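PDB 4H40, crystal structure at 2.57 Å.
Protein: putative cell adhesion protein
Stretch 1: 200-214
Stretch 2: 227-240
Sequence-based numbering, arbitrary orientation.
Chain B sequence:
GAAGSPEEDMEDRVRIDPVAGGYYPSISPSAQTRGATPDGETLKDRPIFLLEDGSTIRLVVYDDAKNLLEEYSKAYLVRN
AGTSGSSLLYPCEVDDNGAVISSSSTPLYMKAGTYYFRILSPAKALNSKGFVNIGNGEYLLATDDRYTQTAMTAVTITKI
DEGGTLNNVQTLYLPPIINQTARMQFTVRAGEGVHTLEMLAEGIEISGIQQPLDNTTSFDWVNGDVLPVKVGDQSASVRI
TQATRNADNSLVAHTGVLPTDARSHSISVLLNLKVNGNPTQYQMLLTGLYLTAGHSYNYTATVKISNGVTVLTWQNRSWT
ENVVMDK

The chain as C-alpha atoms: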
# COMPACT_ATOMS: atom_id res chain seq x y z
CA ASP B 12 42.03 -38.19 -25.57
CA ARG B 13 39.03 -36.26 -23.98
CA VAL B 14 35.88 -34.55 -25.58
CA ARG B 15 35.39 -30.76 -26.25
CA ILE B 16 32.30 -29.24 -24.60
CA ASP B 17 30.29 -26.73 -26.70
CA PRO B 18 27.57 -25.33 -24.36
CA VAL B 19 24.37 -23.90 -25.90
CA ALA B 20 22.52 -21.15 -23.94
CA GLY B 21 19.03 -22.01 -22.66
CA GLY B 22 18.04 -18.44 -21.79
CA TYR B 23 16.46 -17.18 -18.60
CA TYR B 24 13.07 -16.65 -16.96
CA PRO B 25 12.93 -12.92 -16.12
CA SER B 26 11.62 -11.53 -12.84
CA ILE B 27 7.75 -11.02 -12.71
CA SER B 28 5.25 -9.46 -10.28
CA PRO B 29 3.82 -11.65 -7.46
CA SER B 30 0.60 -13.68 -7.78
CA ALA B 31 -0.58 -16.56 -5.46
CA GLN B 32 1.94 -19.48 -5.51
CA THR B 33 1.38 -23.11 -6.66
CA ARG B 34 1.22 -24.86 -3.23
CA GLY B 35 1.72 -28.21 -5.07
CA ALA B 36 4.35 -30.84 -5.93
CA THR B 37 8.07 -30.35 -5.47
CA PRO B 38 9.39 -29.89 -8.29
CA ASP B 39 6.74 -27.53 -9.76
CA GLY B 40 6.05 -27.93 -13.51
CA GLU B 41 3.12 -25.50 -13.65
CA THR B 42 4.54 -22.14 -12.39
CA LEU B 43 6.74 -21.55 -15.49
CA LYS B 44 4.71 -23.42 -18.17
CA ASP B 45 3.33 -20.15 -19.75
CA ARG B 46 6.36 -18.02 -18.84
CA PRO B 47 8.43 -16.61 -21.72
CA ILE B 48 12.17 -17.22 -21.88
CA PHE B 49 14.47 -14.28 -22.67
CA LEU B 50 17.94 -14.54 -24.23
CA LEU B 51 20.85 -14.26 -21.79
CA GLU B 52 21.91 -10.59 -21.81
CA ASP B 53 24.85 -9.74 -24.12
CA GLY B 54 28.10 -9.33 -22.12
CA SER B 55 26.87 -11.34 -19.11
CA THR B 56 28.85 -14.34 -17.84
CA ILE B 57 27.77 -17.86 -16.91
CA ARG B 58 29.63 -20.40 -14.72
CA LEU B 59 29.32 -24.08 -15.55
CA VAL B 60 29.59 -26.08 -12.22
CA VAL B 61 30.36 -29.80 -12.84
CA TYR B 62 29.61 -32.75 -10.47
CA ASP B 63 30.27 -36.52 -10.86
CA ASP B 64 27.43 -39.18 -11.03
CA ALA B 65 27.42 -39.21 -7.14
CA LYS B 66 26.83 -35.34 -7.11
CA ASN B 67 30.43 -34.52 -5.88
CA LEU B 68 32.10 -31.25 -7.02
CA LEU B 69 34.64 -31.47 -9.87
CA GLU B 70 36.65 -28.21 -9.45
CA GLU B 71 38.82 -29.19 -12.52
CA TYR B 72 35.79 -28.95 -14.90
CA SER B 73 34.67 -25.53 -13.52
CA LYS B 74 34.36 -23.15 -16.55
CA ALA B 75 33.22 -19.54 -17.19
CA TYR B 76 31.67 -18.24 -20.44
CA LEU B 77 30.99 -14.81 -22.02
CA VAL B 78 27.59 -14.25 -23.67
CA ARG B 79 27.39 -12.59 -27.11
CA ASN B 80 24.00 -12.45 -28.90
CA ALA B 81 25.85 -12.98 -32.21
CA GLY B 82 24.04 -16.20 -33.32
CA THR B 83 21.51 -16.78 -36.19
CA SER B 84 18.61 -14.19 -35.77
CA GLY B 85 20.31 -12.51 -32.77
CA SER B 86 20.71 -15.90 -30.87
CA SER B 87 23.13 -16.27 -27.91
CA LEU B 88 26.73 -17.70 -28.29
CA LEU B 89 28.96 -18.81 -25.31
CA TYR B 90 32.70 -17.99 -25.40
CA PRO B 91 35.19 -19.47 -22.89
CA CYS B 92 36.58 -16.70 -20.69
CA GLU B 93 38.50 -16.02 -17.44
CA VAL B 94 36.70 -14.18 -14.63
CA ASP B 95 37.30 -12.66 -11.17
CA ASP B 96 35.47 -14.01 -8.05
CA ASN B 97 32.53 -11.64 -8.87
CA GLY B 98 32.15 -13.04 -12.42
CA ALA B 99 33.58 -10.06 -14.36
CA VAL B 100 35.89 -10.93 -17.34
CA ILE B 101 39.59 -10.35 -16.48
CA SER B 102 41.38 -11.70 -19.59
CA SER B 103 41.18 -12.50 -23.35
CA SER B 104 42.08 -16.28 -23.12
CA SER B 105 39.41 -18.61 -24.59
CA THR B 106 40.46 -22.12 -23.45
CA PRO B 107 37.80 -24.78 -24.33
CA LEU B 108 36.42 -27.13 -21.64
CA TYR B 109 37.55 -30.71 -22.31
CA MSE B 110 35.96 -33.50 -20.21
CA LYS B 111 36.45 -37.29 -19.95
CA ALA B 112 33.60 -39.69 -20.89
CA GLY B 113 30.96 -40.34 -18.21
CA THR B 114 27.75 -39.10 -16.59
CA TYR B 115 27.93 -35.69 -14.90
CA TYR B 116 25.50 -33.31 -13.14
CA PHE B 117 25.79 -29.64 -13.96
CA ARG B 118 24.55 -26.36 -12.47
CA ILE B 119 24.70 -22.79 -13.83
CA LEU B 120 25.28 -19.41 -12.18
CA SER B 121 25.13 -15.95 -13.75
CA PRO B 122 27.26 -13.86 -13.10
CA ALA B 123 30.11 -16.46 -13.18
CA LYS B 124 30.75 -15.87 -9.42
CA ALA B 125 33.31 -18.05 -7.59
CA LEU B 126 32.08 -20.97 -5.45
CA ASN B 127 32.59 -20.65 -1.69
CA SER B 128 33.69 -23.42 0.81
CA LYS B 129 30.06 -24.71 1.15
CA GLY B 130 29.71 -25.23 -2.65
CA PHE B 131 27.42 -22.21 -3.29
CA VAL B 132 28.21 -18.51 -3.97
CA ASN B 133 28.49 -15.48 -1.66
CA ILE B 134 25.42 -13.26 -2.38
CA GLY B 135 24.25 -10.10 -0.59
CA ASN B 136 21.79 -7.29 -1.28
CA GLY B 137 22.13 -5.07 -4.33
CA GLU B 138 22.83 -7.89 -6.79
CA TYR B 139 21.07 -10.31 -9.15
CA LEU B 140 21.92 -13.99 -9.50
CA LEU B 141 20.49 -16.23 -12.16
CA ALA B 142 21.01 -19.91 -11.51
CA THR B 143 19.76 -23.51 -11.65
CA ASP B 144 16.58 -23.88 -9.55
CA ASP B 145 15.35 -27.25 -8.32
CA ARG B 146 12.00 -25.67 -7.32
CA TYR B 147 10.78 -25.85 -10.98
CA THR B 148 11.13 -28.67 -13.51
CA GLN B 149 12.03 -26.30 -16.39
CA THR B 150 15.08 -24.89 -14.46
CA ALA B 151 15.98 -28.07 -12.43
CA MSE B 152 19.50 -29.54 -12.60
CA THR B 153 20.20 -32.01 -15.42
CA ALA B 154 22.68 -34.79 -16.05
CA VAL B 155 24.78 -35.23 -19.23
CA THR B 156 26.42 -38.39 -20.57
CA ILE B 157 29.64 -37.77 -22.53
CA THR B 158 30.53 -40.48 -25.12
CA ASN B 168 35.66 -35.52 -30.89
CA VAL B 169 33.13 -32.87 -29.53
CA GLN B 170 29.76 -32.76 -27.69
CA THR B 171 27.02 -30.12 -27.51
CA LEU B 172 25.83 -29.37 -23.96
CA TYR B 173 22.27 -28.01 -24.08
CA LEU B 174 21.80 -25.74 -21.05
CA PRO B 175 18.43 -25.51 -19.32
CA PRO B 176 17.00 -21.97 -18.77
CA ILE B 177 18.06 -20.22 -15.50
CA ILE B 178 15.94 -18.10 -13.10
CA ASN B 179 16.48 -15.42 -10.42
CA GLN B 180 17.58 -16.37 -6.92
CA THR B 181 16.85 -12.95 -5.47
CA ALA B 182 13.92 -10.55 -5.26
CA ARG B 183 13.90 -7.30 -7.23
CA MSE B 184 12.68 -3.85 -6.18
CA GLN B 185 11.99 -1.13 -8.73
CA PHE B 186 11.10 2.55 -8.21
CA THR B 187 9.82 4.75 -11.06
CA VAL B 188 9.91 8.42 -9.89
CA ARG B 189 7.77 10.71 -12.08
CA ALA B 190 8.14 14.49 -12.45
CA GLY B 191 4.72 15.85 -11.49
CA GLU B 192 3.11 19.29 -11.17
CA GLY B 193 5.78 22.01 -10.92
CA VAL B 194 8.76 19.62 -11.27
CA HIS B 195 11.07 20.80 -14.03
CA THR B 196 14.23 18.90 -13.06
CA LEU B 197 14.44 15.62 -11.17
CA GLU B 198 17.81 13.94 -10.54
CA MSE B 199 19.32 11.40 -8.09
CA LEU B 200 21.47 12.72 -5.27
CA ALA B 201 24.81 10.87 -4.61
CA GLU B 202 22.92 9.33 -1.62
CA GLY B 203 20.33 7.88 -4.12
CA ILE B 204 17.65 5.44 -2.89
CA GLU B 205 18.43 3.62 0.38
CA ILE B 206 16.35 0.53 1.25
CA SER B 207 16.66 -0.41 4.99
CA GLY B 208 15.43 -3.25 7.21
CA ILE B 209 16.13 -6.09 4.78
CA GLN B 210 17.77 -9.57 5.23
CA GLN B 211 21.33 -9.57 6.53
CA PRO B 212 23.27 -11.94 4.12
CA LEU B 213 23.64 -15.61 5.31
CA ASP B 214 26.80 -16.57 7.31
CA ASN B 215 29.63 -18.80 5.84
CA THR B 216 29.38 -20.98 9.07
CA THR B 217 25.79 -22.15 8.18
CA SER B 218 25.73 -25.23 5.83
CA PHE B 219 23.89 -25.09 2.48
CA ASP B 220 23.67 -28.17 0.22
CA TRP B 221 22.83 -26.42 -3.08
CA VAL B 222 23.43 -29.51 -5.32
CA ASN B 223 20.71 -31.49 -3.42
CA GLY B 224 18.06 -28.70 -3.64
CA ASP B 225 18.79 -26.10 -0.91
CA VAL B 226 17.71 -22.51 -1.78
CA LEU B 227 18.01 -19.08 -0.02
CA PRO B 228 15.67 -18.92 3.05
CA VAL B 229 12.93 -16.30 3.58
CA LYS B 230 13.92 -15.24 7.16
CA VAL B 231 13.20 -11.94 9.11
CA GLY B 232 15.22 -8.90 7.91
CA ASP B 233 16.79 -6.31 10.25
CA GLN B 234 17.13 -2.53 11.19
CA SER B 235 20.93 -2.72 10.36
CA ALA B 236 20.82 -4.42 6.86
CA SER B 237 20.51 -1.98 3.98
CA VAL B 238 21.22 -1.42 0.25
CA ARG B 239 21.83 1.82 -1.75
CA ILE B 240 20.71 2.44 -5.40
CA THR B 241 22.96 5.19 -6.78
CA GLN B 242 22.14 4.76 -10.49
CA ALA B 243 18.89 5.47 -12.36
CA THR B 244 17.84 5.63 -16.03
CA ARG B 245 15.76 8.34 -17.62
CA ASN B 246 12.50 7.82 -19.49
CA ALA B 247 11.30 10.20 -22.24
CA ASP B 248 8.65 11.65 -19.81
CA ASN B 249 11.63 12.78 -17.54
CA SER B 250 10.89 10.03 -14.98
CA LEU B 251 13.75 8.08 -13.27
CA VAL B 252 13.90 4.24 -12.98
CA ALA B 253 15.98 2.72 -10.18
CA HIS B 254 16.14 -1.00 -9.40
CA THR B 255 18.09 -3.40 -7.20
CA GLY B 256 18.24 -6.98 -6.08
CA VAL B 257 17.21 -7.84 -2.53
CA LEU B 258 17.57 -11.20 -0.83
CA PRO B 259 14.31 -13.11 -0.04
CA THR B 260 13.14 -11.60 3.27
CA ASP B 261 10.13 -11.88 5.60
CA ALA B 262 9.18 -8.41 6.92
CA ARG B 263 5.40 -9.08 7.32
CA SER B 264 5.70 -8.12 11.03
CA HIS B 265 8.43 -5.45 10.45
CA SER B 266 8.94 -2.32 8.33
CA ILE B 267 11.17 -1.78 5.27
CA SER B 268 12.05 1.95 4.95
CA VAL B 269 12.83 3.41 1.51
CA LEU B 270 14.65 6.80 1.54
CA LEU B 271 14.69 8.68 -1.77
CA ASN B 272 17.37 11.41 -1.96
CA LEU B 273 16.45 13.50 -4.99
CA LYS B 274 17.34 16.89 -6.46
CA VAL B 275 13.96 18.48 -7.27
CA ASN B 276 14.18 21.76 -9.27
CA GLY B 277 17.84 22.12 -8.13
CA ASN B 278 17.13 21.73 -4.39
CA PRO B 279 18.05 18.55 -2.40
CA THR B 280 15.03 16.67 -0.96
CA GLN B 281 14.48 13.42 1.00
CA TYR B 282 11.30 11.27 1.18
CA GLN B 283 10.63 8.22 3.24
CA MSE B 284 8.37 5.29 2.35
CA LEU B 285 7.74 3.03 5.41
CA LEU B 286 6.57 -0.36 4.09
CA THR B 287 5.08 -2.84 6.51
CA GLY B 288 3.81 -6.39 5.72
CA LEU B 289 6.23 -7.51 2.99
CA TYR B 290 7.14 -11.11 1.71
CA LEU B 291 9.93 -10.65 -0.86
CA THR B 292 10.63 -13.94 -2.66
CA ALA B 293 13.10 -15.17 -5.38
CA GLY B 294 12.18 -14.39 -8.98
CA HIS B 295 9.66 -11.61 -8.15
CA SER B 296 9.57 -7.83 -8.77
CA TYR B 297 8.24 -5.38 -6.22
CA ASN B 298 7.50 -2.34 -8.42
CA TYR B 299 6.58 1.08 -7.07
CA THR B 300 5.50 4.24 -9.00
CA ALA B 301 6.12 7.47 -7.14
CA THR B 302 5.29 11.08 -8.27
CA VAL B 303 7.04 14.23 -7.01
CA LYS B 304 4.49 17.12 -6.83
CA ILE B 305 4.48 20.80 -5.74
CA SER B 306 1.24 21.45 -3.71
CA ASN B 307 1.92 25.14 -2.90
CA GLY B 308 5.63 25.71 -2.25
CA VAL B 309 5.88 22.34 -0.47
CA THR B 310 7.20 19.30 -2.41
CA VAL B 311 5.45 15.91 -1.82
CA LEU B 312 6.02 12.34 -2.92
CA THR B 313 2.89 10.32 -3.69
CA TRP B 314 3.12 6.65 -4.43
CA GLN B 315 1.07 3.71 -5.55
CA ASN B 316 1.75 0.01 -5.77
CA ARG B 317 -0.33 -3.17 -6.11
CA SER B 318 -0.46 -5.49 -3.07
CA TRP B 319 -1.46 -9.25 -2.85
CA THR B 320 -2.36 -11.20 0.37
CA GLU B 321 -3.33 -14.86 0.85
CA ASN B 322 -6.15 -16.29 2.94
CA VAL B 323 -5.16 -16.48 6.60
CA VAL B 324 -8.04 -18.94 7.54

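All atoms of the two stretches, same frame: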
# COMPACT_ATOMS: atom_id res chain seq x y z
N LEU B 200 20.34 12.18 -6.01
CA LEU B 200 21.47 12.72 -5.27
C LEU B 200 22.53 11.59 -5.15
O LEU B 200 22.20 10.42 -5.40
CB LEU B 200 21.02 13.23 -3.89
CG LEU B 200 20.18 14.48 -3.85
CD1 LEU B 200 19.68 14.74 -2.46
CD2 LEU B 200 20.94 15.68 -4.40
N ALA B 201 23.79 11.92 -4.78
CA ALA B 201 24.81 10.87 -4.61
C ALA B 201 24.35 9.80 -3.60
O ALA B 201 24.71 8.63 -3.73
CB ALA B 201 26.10 11.49 -4.16
N GLU B 202 23.49 10.21 -2.64
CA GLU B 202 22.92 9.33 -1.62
C GLU B 202 21.88 8.34 -2.24
O GLU B 202 21.63 7.30 -1.63
CB GLU B 202 22.25 10.14 -0.49
CG GLU B 202 23.18 11.03 0.34
CD GLU B 202 23.60 12.37 -0.26
OE1 GLU B 202 23.05 12.77 -1.31
OE2 GLU B 202 24.50 13.02 0.33
N GLY B 203 21.31 8.68 -3.40
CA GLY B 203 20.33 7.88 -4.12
C GLY B 203 19.16 7.35 -3.30
O GLY B 203 18.65 8.04 -2.41
N ILE B 204 18.75 6.11 -3.59
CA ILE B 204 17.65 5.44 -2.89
C ILE B 204 18.22 4.38 -1.94
O ILE B 204 18.90 3.45 -2.39
CB ILE B 204 16.63 4.84 -3.90
CG1 ILE B 204 15.97 5.96 -4.73
CG2 ILE B 204 15.58 3.95 -3.19
CD1 ILE B 204 15.45 5.50 -5.98
N GLU B 205 17.97 4.55 -0.64
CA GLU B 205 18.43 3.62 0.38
C GLU B 205 17.23 2.83 0.96
O GLU B 205 16.28 3.41 1.49
CB GLU B 205 19.20 4.35 1.47
CG GLU B 205 19.83 3.39 2.47
CD GLU B 205 20.94 3.98 3.31
OE1 GLU B 205 20.76 5.09 3.86
OE2 GLU B 205 21.99 3.31 3.44
N ILE B 206 17.29 1.52 0.77
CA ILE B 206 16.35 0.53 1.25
C ILE B 206 16.98 -0.03 2.55
O ILE B 206 18.15 -0.38 2.57
CB ILE B 206 16.10 -0.53 0.14
CG1 ILE B 206 15.67 0.16 -1.19
CG2 ILE B 206 15.07 -1.59 0.59
CD1 ILE B 206 15.51 -0.74 -2.36
N SER B 207 16.22 -0.00 3.65
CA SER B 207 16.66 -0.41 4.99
C SER B 207 15.69 -1.40 5.61
O SER B 207 14.49 -1.35 5.32
CB SER B 207 16.77 0.81 5.89
OG SER B 207 18.00 1.51 5.73
N GLY B 208 16.21 -2.25 6.49
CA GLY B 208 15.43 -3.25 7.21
C GLY B 208 15.21 -4.52 6.41
O GLY B 208 14.16 -5.15 6.51
N ILE B 209 16.22 -4.90 5.62
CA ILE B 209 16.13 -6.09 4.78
C ILE B 209 17.04 -7.21 5.37
O ILE B 209 17.69 -6.99 6.40
CB ILE B 209 16.42 -5.74 3.30
CG1 ILE B 209 17.57 -4.69 3.18
CG2 ILE B 209 15.16 -5.25 2.65
CD1 ILE B 209 18.33 -4.71 1.89
N GLN B 210 17.00 -8.42 4.79
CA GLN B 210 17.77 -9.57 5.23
C GLN B 210 19.24 -9.27 5.30
O GLN B 210 19.79 -8.69 4.35
CB GLN B 210 17.56 -10.75 4.28
CG GLN B 210 18.25 -12.05 4.67
CD GLN B 210 17.40 -12.85 5.61
OE1 GLN B 210 16.37 -13.41 5.23
NE2 GLN B 210 17.79 -12.88 6.88
N GLN B 211 19.89 -9.65 6.42
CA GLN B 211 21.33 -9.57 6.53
C GLN B 211 21.87 -10.83 5.83
O GLN B 211 21.35 -11.91 6.12
CB GLN B 211 21.80 -9.44 7.99
CG GLN B 211 23.26 -9.01 8.13
CD GLN B 211 23.50 -7.54 7.85
OE1 GLN B 211 23.97 -7.16 6.76
NE2 GLN B 211 23.18 -6.68 8.81
N PRO B 212 22.79 -10.73 4.85
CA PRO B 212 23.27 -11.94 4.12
C PRO B 212 23.77 -13.10 5.00
O PRO B 212 24.49 -12.90 6.00
CB PRO B 212 24.40 -11.40 3.24
CG PRO B 212 24.08 -9.94 3.07
CD PRO B 212 23.44 -9.50 4.34
N LEU B 213 23.35 -14.34 4.61
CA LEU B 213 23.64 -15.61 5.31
C LEU B 213 25.13 -15.82 5.60
O LEU B 213 25.98 -15.55 4.75
CB LEU B 213 23.10 -16.80 4.50
N ASP B 214 25.44 -16.31 6.82
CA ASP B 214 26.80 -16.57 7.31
C ASP B 214 27.47 -17.76 6.57
O ASP B 214 26.77 -18.67 6.10
CB ASP B 214 26.76 -16.83 8.83
CG ASP B 214 28.10 -17.01 9.54
OD1 ASP B 214 29.14 -16.61 8.97
OD2 ASP B 214 28.09 -17.51 10.69
N LEU B 227 17.97 -20.18 -1.00
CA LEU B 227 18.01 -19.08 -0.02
C LEU B 227 16.73 -19.01 0.85
O LEU B 227 15.62 -18.97 0.31
CB LEU B 227 18.22 -17.71 -0.68
CG LEU B 227 19.43 -17.49 -1.55
CD1 LEU B 227 19.46 -16.07 -2.05
CD2 LEU B 227 20.71 -17.83 -0.81
N PRO B 228 16.87 -18.98 2.20
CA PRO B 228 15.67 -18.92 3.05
C PRO B 228 15.02 -17.55 3.07
O PRO B 228 15.69 -16.55 2.79
CB PRO B 228 16.21 -19.28 4.44
CG PRO B 228 17.63 -18.80 4.41
CD PRO B 228 18.11 -19.03 3.01
N VAL B 229 13.73 -17.52 3.44
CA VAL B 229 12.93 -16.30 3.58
C VAL B 229 12.80 -15.97 5.09
O VAL B 229 11.72 -16.13 5.67
CB VAL B 229 11.53 -16.37 2.87
CG1 VAL B 229 10.99 -14.97 2.60
CG2 VAL B 229 11.58 -17.19 1.58
N LYS B 230 13.93 -15.57 5.73
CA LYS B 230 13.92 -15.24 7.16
C LYS B 230 13.81 -13.70 7.38
O LYS B 230 13.97 -12.91 6.43
CB LYS B 230 15.08 -15.87 7.99
CG LYS B 230 16.45 -16.03 7.32
CD LYS B 230 17.52 -16.43 8.36
CE LYS B 230 18.82 -16.93 7.77
NZ LYS B 230 19.62 -15.85 7.14
N VAL B 231 13.47 -13.30 8.64
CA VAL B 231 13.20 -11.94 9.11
C VAL B 231 14.44 -11.03 8.90
O VAL B 231 15.55 -11.33 9.36
CB VAL B 231 12.70 -11.95 10.60
CG1 VAL B 231 12.49 -10.53 11.13
CG2 VAL B 231 11.39 -12.73 10.73
N GLY B 232 14.21 -9.92 8.19
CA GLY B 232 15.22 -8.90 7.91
C GLY B 232 15.52 -8.02 9.11
O GLY B 232 14.81 -8.12 10.11
N ASP B 233 16.54 -7.12 9.06
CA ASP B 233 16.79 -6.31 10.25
C ASP B 233 17.23 -4.86 10.02
O ASP B 233 17.93 -4.57 9.05
CB ASP B 233 17.81 -7.01 11.18
CG ASP B 233 19.26 -7.02 10.75
OD1 ASP B 233 19.51 -7.09 9.53
OD2 ASP B 233 20.15 -7.06 11.63
N GLN B 234 16.86 -3.98 11.00
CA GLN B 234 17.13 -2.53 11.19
C GLN B 234 18.52 -2.06 10.68
O GLN B 234 18.67 -0.89 10.29
CB GLN B 234 17.00 -2.13 12.69
CG GLN B 234 17.81 -3.00 13.68
CD GLN B 234 17.79 -2.56 15.14
OE1 GLN B 234 16.75 -2.26 15.75
NE2 GLN B 234 18.96 -2.60 15.78
N SER B 235 19.53 -2.96 10.73
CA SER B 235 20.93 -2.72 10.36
C SER B 235 21.25 -3.08 8.89
O SER B 235 22.17 -2.47 8.33
CB SER B 235 21.86 -3.47 11.30
OG SER B 235 21.64 -4.87 11.24
N ALA B 236 20.54 -4.06 8.25
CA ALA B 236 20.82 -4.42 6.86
C ALA B 236 20.17 -3.46 5.90
O ALA B 236 18.98 -3.16 6.02
CB ALA B 236 20.39 -5.84 6.56
N SER B 237 20.96 -2.96 4.96
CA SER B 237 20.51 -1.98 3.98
C SER B 237 21.21 -2.14 2.61
O SER B 237 22.24 -2.83 2.49
CB SER B 237 20.73 -0.56 4.51
OG SER B 237 22.03 -0.05 4.26
N VAL B 238 20.66 -1.46 1.60
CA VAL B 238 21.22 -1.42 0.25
C VAL B 238 20.97 0.00 -0.35
O VAL B 238 19.95 0.63 -0.06
CB VAL B 238 20.75 -2.59 -0.66
CG1 VAL B 238 19.27 -2.50 -1.01
CG2 VAL B 238 21.59 -2.65 -1.91
N ARG B 239 21.94 0.52 -1.12
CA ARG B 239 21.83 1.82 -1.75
C ARG B 239 21.80 1.71 -3.29
O ARG B 239 22.64 1.01 -3.88
CB ARG B 239 22.98 2.71 -1.30
CG ARG B 239 22.83 4.16 -1.71
CD ARG B 239 23.98 5.04 -1.27
NE ARG B 239 24.26 5.01 0.18
CZ ARG B 239 23.58 5.68 1.11
NH1 ARG B 239 22.51 6.40 0.78
NH2 ARG B 239 23.94 5.60 2.38
N ILE B 240 20.82 2.35 -3.93
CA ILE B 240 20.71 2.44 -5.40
C ILE B 240 21.24 3.82 -5.71
O ILE B 240 20.71 4.80 -5.20
CB ILE B 240 19.29 2.21 -5.98
CG1 ILE B 240 18.56 0.99 -5.33
CG2 ILE B 240 19.37 2.09 -7.49
CD1 ILE B 240 17.03 0.90 -5.70
O HOH W 1 20.13 7.76 2.82

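The strands containing Ile204 to Ile206 and Val238 to Ile240 pair antiparallel, their directions 164° apart and their axes approaching to 4.6 Å. Four backbone hydrogen bonds fix the register: Ile204 N to Ile240 O (2.9 Å), Ile240 N to Ile204 O (2.7 Å), Ile206 N to Val238 O and Val238 N to Ile206 O (both 2.9 Å). Gly203 fits closely beside Ile240 O; its CA lies 3.3 Å from Ile240 O, an ideal CB would fall 2.0 Å from that oxygen, and its phi of 49° itself favours glycine.

Alternation sorts the side chains. On the face carrying Ile204, Ile206, Val238 and Ile240, branched apolar groups interlock: Ile206 CD1 meets Ile240 CD1 at 4.0 Å, and Ile206 CB meets Val238 CG1 at 3.9 Å. Ile209 extends this patch; its CA-to-CB bond points away, yet CD1 returns to 3.8 Å from Val238 CG1.

The other face is polar. The Arg239 guanidinium donates from NH1 to Glu202 O (2.7 Å), near its plane, while Glu205 OE2 lies over one face, 3.2 Å from NH2. That salt bridge therefore rests on charge, without an N-H directed at the oxygen. A water donates to Glu205 OE1 (2.9 Å) and weakly accepts from Arg239 NH1 (3.4 Å).

The type I turn from Asp233 to Ala236 presents Ala236 as a small knob: its CB sits 2.9 Å from Ile209 O and 3.7 Å from Gln210 O. Its own carbonyl O accepts from Gly208 N (3.0 Å) and Ile209 N (3.3 Å), while Asp233 N donates to Ile209 O (2.9 Å). Gly232 permits the close passage here, since an ideal CB would lie 2.8 Å from Ile209 C. Together the stretches bury 1084 Å², both sides summed.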